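Local coordinates for putative uncharacterized protein (Xanthomonas campestris pv. campestris, PDB 3PH1) that is of unknown function but carries an atypical PilZ domain, the family of cyclic di-GMP receptors, and so may respond to that second messenger, at residues 124-129 / 138-143. Numbering follows the deposited sequence.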
loop_
_atom_site.group_PDB
_atom_site.type_symbol
_atom_site.label_atom_id
_atom_site.label_comp_id
_atom_site.label_asym_id
_atom_site.label_seq_id
_atom_site.Cartn_x
_atom_site.Cartn_y
_atom_site.Cartn_z
ATOM N N THR C 124 0.761 21.383 27.185
ATOM C CA THR C 124 -0.060 20.344 26.594
ATOM C C THR C 124 0.545 19.942 25.264
ATOM O O THR C 124 1.230 20.742 24.620
ATOM C CB THR C 124 -1.506 20.854 26.383
ATOM O OG1 THR C 124 -2.116 21.065 27.662
ATOM C CG2 THR C 124 -2.334 19.850 25.597
ATOM N N GLY C 125 0.298 18.704 24.855
ATOM C CA GLY C 125 0.835 18.233 23.591
ATOM C C GLY C 125 0.601 16.753 23.354
ATOM O O GLY C 125 -0.361 16.178 23.845
ATOM N N SER C 126 1.484 16.134 22.589
ATOM C CA SER C 126 1.346 14.720 22.303
ATOM C C SER C 126 2.616 13.929 22.476
ATOM O O SER C 126 3.690 14.353 22.063
ATOM C CB SER C 126 0.832 14.512 20.882
ATOM O OG SER C 126 -0.534 14.876 20.791
ATOM N N VAL C 127 2.486 12.778 23.120
ATOM C CA VAL C 127 3.614 11.876 23.289
ATOM C C VAL C 127 3.613 11.042 22.002
ATOM O O VAL C 127 2.561 10.563 21.591
ATOM C CB VAL C 127 3.396 10.933 24.503
ATOM C CG1 VAL C 127 4.348 9.769 24.439
ATOM C CG2 VAL C 127 3.588 11.700 25.804
ATOM N N LEU C 128 4.761 10.923 21.342
ATOM C CA LEU C 128 4.868 10.107 20.126
ATOM C C LEU C 128 5.704 8.893 20.485
ATOM O O LEU C 128 6.739 9.019 21.141
ATOM C CB LEU C 128 5.522 10.884 18.976
ATOM C CG LEU C 128 4.575 11.781 18.163
ATOM C CD1 LEU C 128 3.938 12.828 19.069
ATOM C CD2 LEU C 128 5.352 12.463 17.044
ATOM N N LEU C 129 5.242 7.717 20.064
ATOM C CA LEU C 129 5.915 6.465 20.385
ATOM C C LEU C 129 5.799 5.455 19.249
ATOM O O LEU C 129 4.749 5.356 18.607
ATOM C CB LEU C 129 5.251 5.865 21.627
ATOM C CG LEU C 129 5.903 5.667 22.996
ATOM C CD1 LEU C 129 6.656 6.900 23.462
ATOM C CD2 LEU C 129 4.784 5.316 23.978
ATOM N N LEU C 138 3.398 5.076 14.370
ATOM C CA LEU C 138 3.502 5.772 15.639
ATOM C C LEU C 138 2.197 5.827 16.407
ATOM O O LEU C 138 1.116 5.971 15.839
ATOM C CB LEU C 138 4.033 7.193 15.427
ATOM C CG LEU C 138 5.414 7.273 14.768
ATOM C CD1 LEU C 138 5.927 8.718 14.777
ATOM C CD2 LEU C 138 6.375 6.367 15.521
ATOM N N LEU C 139 2.315 5.669 17.714
ATOM C CA LEU C 139 1.175 5.762 18.603
ATOM C C LEU C 139 1.268 7.200 19.133
ATOM O O LEU C 139 2.309 7.596 19.672
ATOM C CB LEU C 139 1.318 4.768 19.759
ATOM C CG LEU C 139 0.201 4.778 20.810
ATOM C CD1 LEU C 139 -1.090 4.192 20.209
ATOM C CD2 LEU C 139 0.635 3.970 22.033
ATOM N N GLN C 140 0.218 7.996 18.945
ATOM C CA GLN C 140 0.243 9.364 19.451
ATOM C C GLN C 140 -0.790 9.468 20.548
ATOM O O GLN C 140 -1.932 9.058 20.364
ATOM C CB GLN C 140 -0.074 10.380 18.352
ATOM C CG GLN C 140 0.918 10.371 17.209
ATOM C CD GLN C 140 1.011 11.712 16.509
ATOM O OE1 GLN C 140 1.803 11.885 15.585
ATOM N NE2 GLN C 140 0.208 12.671 16.952
ATOM N N LEU C 141 -0.386 10.008 21.689
ATOM C CA LEU C 141 -1.279 10.144 22.830
ATOM C C LEU C 141 -1.252 11.549 23.445
ATOM O O LEU C 141 -0.233 11.974 23.997
ATOM C CB LEU C 141 -0.900 9.124 23.912
ATOM C CG LEU C 141 -0.925 7.627 23.550
ATOM C CD1 LEU C 141 -0.543 6.789 24.776
ATOM C CD2 LEU C 141 -2.304 7.241 23.056
ATOM N N PRO C 142 -2.363 12.295 23.335
ATOM C CA PRO C 142 -2.432 13.642 23.910
ATOM C C PRO C 142 -2.030 13.542 25.384
ATOM O O PRO C 142 -2.408 12.588 26.067
ATOM C CB PRO C 142 -3.898 14.011 23.737
ATOM C CG PRO C 142 -4.244 13.347 22.433
ATOM C CD PRO C 142 -3.574 11.989 22.552
ATOM N N ALA C 143 -1.257 14.513 25.869
ATOM C CA ALA C 143 -0.803 14.490 27.256
ATOM C C ALA C 143 -0.427 15.867 27.806
ATOM O O ALA C 143 -0.219 16.816 27.052
ATOM C CB ALA C 143 0.390 13.546 27.388
#
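One face of the Q140 carboxamide is covered by the isobutyl group of L128, the two side chains running side by side. OE1 of Q140 lies 3.8 Å from CG of L128, and CD of Q140 4.0 Å from CD1 of L128. Q140 reaches this position by a chi1 of -62°, setting CG beside its backbone N, and an extended chain beyond. Further along the sheet face of S126, L128, Q140 and P142, the P142 ring neighbours S126, whose OG, 3.9 Å from CA of P142, is buried without a polar partner. The side chains of V127, L129, L139, L141 and A143 lie on the other face, where CG2 of V127 meets CB of A143 at 4.0 Å. At the turn end, CD2 of L138 rests 3.6 Å from the carbonyl O of L129.

Six backbone hydrogen bonds join the strands of this antiparallel hairpin, two at each of the pairs G125–A143, V127–L141 and L129–L139. The shortest runs from N of L139 to O of L129 (2.6 Å) and is nearly straight at 172°. In the non-hydrogen-bonded pairs, CA-H...O contacts add to the pairing, as from CA of P142 to O of G125 at 3.3 Å.

The hairpin forms part of the six-stranded antiparallel barrel of the PilZ domain. Backbone hydrogen bonds between S126 and H34 and between L128 and G32 join 124-129 to strand 25-34, closing the barrel, while O of P142 accepts one from A162, just past strand 155-161. V127 packs on both L159 and F161, L141 on F161, A143 on L159, and L139 on A45, L48 and L49 of helix 42-55.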